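Local coordinates for protein proteasome accessory factor B/C (PafBC) (Paenarthrobacter aurescens, PDB 6SJ9) that regulates transcription in the bacterial DNA damage response, probably binding DNA through its winged helix-turn-helix domains, at residues A[489-494]-A[552-557]; A[507-512]-A[518-523]. All coordinates share one frame; numbering follows the deposited sequence.

Contact 1 (A[489-494]-A[552-557]); sequences AQAFAA and DRVESL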
loop_
_atom_site.group_PDB
_atom_site.type_symbol
_atom_site.label_atom_id
_atom_site.label_comp_id
_atom_site.label_asym_id
_atom_site.label_seq_id
_atom_site.Cartn_x
_atom_site.Cartn_y
_atom_site.Cartn_z
ATOM N N ALA A 489 12.076 -4.730 28.709
ATOM C CA ALA A 489 11.559 -5.987 29.246
ATOM C C ALA A 489 10.567 -5.758 30.370
ATOM O O ALA A 489 9.597 -6.517 30.527
ATOM C CB ALA A 489 12.710 -6.868 29.751
ATOM N N GLN A 490 10.839 -4.762 31.204
ATOM C CA GLN A 490 9.953 -4.461 32.315
ATOM C C GLN A 490 8.580 -4.031 31.815
ATOM O O GLN A 490 7.546 -4.486 32.315
ATOM C CB GLN A 490 10.568 -3.347 33.184
ATOM C CG GLN A 490 9.650 -2.849 34.285
ATOM C CD GLN A 490 10.353 -1.942 35.296
ATOM O OE1 GLN A 490 11.531 -2.133 35.617
ATOM N NE2 GLN A 490 9.608 -0.988 35.850
ATOM N N ALA A 491 8.548 -3.143 30.832
ATOM C CA ALA A 491 7.253 -2.736 30.289
ATOM C C ALA A 491 6.570 -3.894 29.537
ATOM O O ALA A 491 5.336 -4.061 29.608
ATOM C CB ALA A 491 7.456 -1.516 29.400
ATOM N N PHE A 492 7.362 -4.724 28.844
ATOM C CA PHE A 492 6.796 -5.886 28.143
ATOM C C PHE A 492 6.098 -6.830 29.129
ATOM O O PHE A 492 4.968 -7.253 28.894
ATOM C CB PHE A 492 7.905 -6.609 27.362
ATOM C CG PHE A 492 7.432 -7.767 26.546
ATOM C CD1 PHE A 492 7.184 -9.006 27.128
ATOM C CD2 PHE A 492 7.254 -7.625 25.180
ATOM C CE1 PHE A 492 6.745 -10.104 26.340
ATOM C CE2 PHE A 492 6.824 -8.695 24.395
ATOM C CZ PHE A 492 6.574 -9.949 24.971
ATOM N N ALA A 493 6.725 -7.094 30.275
ATOM C CA ALA A 493 6.124 -7.981 31.267
ATOM C C ALA A 493 4.894 -7.343 31.934
ATOM O O ALA A 493 3.890 -8.023 32.194
ATOM C CB ALA A 493 7.179 -8.350 32.321
ATOM N N ALA A 494 4.936 -6.041 32.202
ATOM C CA ALA A 494 3.759 -5.424 32.831
ATOM C C ALA A 494 2.558 -5.410 31.878
ATOM O O ALA A 494 1.421 -5.715 32.277
ATOM C CB ALA A 494 4.116 -4.019 33.314
ATOM N N ASP A 552 9.062 1.138 23.094
ATOM C CA ASP A 552 10.293 1.826 23.430
ATOM C C ASP A 552 10.031 3.272 23.700
ATOM O O ASP A 552 10.997 4.012 23.875
ATOM C CB ASP A 552 11.381 1.683 22.325
ATOM C CG ASP A 552 11.036 2.382 20.988
ATOM O OD1 ASP A 552 10.145 3.264 20.892
ATOM O OD2 ASP A 552 11.710 2.046 19.982
ATOM N N ARG A 553 8.753 3.696 23.742
ATOM C CA ARG A 553 8.442 5.053 24.195
ATOM C C ARG A 553 7.740 5.082 25.540
ATOM O O ARG A 553 7.379 6.157 26.006
ATOM C CB ARG A 553 7.646 5.838 23.136
ATOM C CG ARG A 553 8.639 6.219 22.058
ATOM C CD ARG A 553 8.294 7.367 21.167
ATOM N NE ARG A 553 7.295 8.330 21.629
ATOM C CZ ARG A 553 6.590 9.030 20.751
ATOM N NH1 ARG A 553 6.832 8.832 19.458
ATOM N NH2 ARG A 553 5.673 9.896 21.126
ATOM N N VAL A 554 7.572 3.936 26.187
ATOM C CA VAL A 554 6.987 3.924 27.509
ATOM C C VAL A 554 7.979 4.493 28.499
ATOM O O VAL A 554 9.095 3.982 28.630
ATOM C CB VAL A 554 6.588 2.494 27.891
ATOM C CG1 VAL A 554 6.232 2.414 29.386
ATOM C CG2 VAL A 554 5.418 2.080 27.030
ATOM N N GLU A 555 7.552 5.491 29.266
ATOM C CA GLU A 555 8.394 5.900 30.387
ATOM C C GLU A 555 8.091 5.053 31.607
ATOM O O GLU A 555 9.012 4.574 32.263
ATOM C CB GLU A 555 8.218 7.369 30.740
ATOM C CG GLU A 555 9.350 7.898 31.619
ATOM C CD GLU A 555 8.989 7.960 33.088
ATOM O OE1 GLU A 555 9.895 7.744 33.925
ATOM O OE2 GLU A 555 7.812 8.246 33.417
ATOM N N SER A 556 6.819 4.793 31.887
ATOM C CA SER A 556 6.536 3.831 32.941
ATOM C C SER A 556 5.105 3.367 32.772
ATOM O O SER A 556 4.267 4.067 32.186
ATOM C CB SER A 556 6.767 4.436 34.339
ATOM O OG SER A 556 5.769 5.382 34.588
ATOM N N LEU A 557 4.838 2.168 33.293
ATOM C CA LEU A 557 3.503 1.573 33.286
ATOM C C LEU A 557 3.283 0.967 34.646
ATOM O O LEU A 557 4.140 0.201 35.103
ATOM C CB LEU A 557 3.407 0.455 32.261
ATOM C CG LEU A 557 3.288 0.852 30.820
ATOM C CD1 LEU A 557 3.658 -0.342 29.998
ATOM C CD2 LEU A 557 1.860 1.184 30.593
#
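In the Sm-like fold of the second WYL domain, where a helix leads into a five-stranded antiparallel sheet, A491 of helix 489-501 rests its methyl group against the neighbouring methyls of V554 and L557 of edge strand 554-560. A491 CB lies 4.0 Å from CD1 of L557 and 4.1 Å from CG1 of V554, so one methyl meets two branch ends. V554 brings CG1 to the helix because that methyl is anti to the backbone N (chi1 169°). L557 comes in with CD1, which also passes 4.1 Å from the carbonyl oxygen O of A491. A helical turn further on, A494 points its methyl at the same strand, but more loosely.

V554 and L557 are three residues apart, a spacing that would put them on opposite faces of a regular strand. The corner at E555 and the classic beta bulge, where E555 and S556 both face R508, bring both side chains round to the helix. L551 also touches A491, while F492 faces away and meets W534 edge-to-face. With little more than methyl groups meeting and just 138 Å² buried, dispersion and the exclusion of water carry this contact, and between these two segments nothing directional fixes how the helix is turned.

Contact 2 (A[507-512]-A[518-523]); sequences LRYFSL and TERDVD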
loop_
_atom_site.group_PDB
_atom_site.type_symbol
_atom_site.label_atom_id
_atom_site.label_comp_id
_atom_site.label_asym_id
_atom_site.label_seq_id
_atom_site.Cartn_x
_atom_site.Cartn_y
_atom_site.Cartn_z
ATOM N N LEU A 507 -0.265 4.794 32.162
ATOM C CA LEU A 507 0.834 4.880 31.213
ATOM C C LEU A 507 1.374 6.306 31.192
ATOM O O LEU A 507 0.606 7.282 31.103
ATOM C CB LEU A 507 0.366 4.475 29.812
ATOM C CG LEU A 507 1.278 4.925 28.684
ATOM C CD1 LEU A 507 2.644 4.166 28.731
ATOM C CD2 LEU A 507 0.493 4.709 27.359
ATOM N N ARG A 508 2.680 6.421 31.297
ATOM C CA ARG A 508 3.414 7.656 31.034
ATOM C C ARG A 508 4.190 7.451 29.741
ATOM O O ARG A 508 5.036 6.566 29.662
ATOM C CB ARG A 508 4.338 8.010 32.186
ATOM C CG ARG A 508 3.523 8.598 33.372
ATOM C CD ARG A 508 4.490 8.843 34.481
ATOM N NE ARG A 508 3.828 9.173 35.706
ATOM C CZ ARG A 508 4.444 9.083 36.878
ATOM N NH1 ARG A 508 5.710 8.658 36.908
ATOM N NH2 ARG A 508 3.806 9.417 37.999
ATOM N N TYR A 509 3.830 8.188 28.704
ATOM C CA TYR A 509 4.315 7.916 27.358
ATOM C C TYR A 509 5.165 9.106 26.941
ATOM O O TYR A 509 4.677 10.225 26.976
ATOM C CB TYR A 509 3.132 7.726 26.419
ATOM C CG TYR A 509 3.471 7.160 25.064
ATOM C CD1 TYR A 509 4.022 5.896 24.946
ATOM C CD2 TYR A 509 3.179 7.865 23.893
ATOM C CE1 TYR A 509 4.327 5.321 23.706
ATOM C CE2 TYR A 509 3.512 7.304 22.622
ATOM C CZ TYR A 509 4.081 6.029 22.550
ATOM O OH TYR A 509 4.364 5.416 21.329
ATOM N N PHE A 510 6.430 8.860 26.557
ATOM C CA PHE A 510 7.306 9.923 26.060
ATOM C C PHE A 510 6.756 10.552 24.780
ATOM O O PHE A 510 6.227 9.877 23.908
ATOM C CB PHE A 510 8.711 9.392 25.749
ATOM C CG PHE A 510 9.563 9.171 26.954
ATOM C CD1 PHE A 510 9.928 10.208 27.756
ATOM C CD2 PHE A 510 10.043 7.891 27.235
ATOM C CE1 PHE A 510 10.697 9.996 28.855
ATOM C CE2 PHE A 510 10.830 7.668 28.298
ATOM C CZ PHE A 510 11.158 8.727 29.124
ATOM N N SER A 511 6.900 11.857 24.667
ATOM C CA SER A 511 6.681 12.522 23.397
ATOM C C SER A 511 7.784 12.131 22.403
ATOM O O SER A 511 8.777 11.485 22.750
ATOM C CB SER A 511 6.685 14.023 23.595
ATOM O OG SER A 511 8.009 14.337 24.004
ATOM N N LEU A 512 7.618 12.555 21.149
ATOM C CA LEU A 512 8.594 12.173 20.128
ATOM C C LEU A 512 10.018 12.563 20.529
ATOM O O LEU A 512 10.925 11.728 20.496
ATOM C CB LEU A 512 8.221 12.801 18.782
ATOM C CG LEU A 512 9.082 12.398 17.578
ATOM C CD1 LEU A 512 9.318 10.875 17.524
ATOM C CD2 LEU A 512 8.392 12.858 16.299
ATOM N N THR A 518 3.112 12.284 28.268
ATOM C CA THR A 518 1.680 12.340 28.493
ATOM C C THR A 518 1.368 11.223 29.492
ATOM O O THR A 518 2.035 10.171 29.513
ATOM C CB THR A 518 0.866 12.155 27.194
ATOM O OG1 THR A 518 1.280 10.954 26.537
ATOM C CG2 THR A 518 1.070 13.333 26.227
ATOM N N GLU A 519 0.343 11.455 30.306
ATOM C CA GLU A 519 -0.077 10.523 31.336
ATOM C C GLU A 519 -1.521 10.134 31.069
ATOM O O GLU A 519 -2.371 11.008 30.876
ATOM C CB GLU A 519 0.079 11.161 32.730
ATOM C CG GLU A 519 0.162 10.152 33.882
ATOM C CD GLU A 519 0.247 10.774 35.326
ATOM O OE1 GLU A 519 -0.382 11.848 35.623
ATOM O OE2 GLU A 519 1.005 10.184 36.144
ATOM N N ARG A 520 -1.804 8.832 31.078
ATOM C CA ARG A 520 -3.124 8.390 30.691
ATOM C C ARG A 520 -3.375 6.978 31.187
ATOM O O ARG A 520 -2.444 6.178 31.292
ATOM C CB ARG A 520 -3.283 8.405 29.180
ATOM C CG ARG A 520 -2.122 7.640 28.531
ATOM C CD ARG A 520 -2.308 7.730 27.061
ATOM N NE ARG A 520 -1.442 8.670 26.459
ATOM C CZ ARG A 520 -1.559 9.095 25.204
ATOM N NH1 ARG A 520 -0.633 9.895 24.747
ATOM N NH2 ARG A 520 -2.574 8.748 24.422
ATOM N N ASP A 521 -4.651 6.693 31.464
ATOM C CA ASP A 521 -5.138 5.356 31.790
ATOM C C ASP A 521 -5.456 4.626 30.499
ATOM O O ASP A 521 -6.115 5.192 29.625
ATOM C CB ASP A 521 -6.410 5.441 32.660
ATOM C CG ASP A 521 -6.096 5.968 34.086
ATOM O OD1 ASP A 521 -5.028 5.640 34.669
ATOM O OD2 ASP A 521 -6.906 6.727 34.581
ATOM N N VAL A 522 -4.962 3.394 30.355
ATOM C CA VAL A 522 -5.221 2.585 29.165
ATOM C C VAL A 522 -5.650 1.169 29.543
ATOM O O VAL A 522 -5.210 0.610 30.554
ATOM C CB VAL A 522 -3.999 2.523 28.218
ATOM C CG1 VAL A 522 -3.526 3.868 27.977
ATOM C CG2 VAL A 522 -2.846 1.721 28.834
ATOM N N ASP A 523 -6.509 0.589 28.699
ATOM C CA ASP A 523 -6.852 -0.822 28.753
ATOM C C ASP A 523 -5.938 -1.502 27.758
ATOM O O ASP A 523 -6.170 -1.394 26.547
ATOM C CB ASP A 523 -8.320 -1.078 28.379
ATOM C CG ASP A 523 -9.313 -0.343 29.287
ATOM O OD1 ASP A 523 -9.091 -0.242 30.525
ATOM O OD2 ASP A 523 -10.378 0.058 28.761
HETATM O O HOH W 1 3.353 11.490 24.535
#
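L507 and Y509 form hydrogen-bonded antiparallel pairs with R520 and T518, flanking the non-hydrogen-bonded pair R508-E519, and the strand directions lie 145° apart. L507 N gives R520 O a nearly straight bond of 2.7 Å; Y509 N reaches T518 O at 2.8 Å. R508 and E519 run side by side on one face. E519 OE2 sits 3.0 Å from R508 NE, in the guanidinium plane, while NE comes to it from above the carboxylate plane, and the two groups are turned 37° apart. R508 NH2 adds a weak bond to the same oxygen, while E519 OE1 pairs with R506.

These are the first two strands of the Sm-like sheet of the WYL domain, joined as a hairpin. On the other face, L507 lays CD2 alongside R520 CG, 4.1 Å away, and both touch F549 of strand 545-550, two strands from R520 and three from L507, consistent with a strongly curled sheet. R520 bends at chi3 (103°), turning its guanidinium back along its own strand, where NH1 donates to T518 OG1 at 2.8 Å and also meets E583. A leucine in its place would probably leave the E583 carboxylate without its mate and T518 OG1 without this donor. One water bonds to T518 OG1 at 2.9 Å and donates to Y509 O, 3.1 Å away; the Y509 hydroxyl bonds R550 N.

Both contacts belong to one WYL domain, their centres about 11 Å apart, and contact 2 is nested in the chain loop that contact 1 closes. Strand 503-510 connects them: it follows helix 489-501 in the chain and lies between strands 517-530 and 554-560 in the sheet. Contact 1 is a small, partly buried apolar patch at the sheet's edge, with L557 buried but A491 and V554 partly exposed. Contact 2 is strand pairing, with the R508-E519 salt bridge on its exposed face and mostly buried side chains, L507, Y509 and R520, on the other. L557 packs on L507, carrying the apolar layer across. Polar links join them too: R553 reaches F510 O, and E555 N probably bonds R508 O.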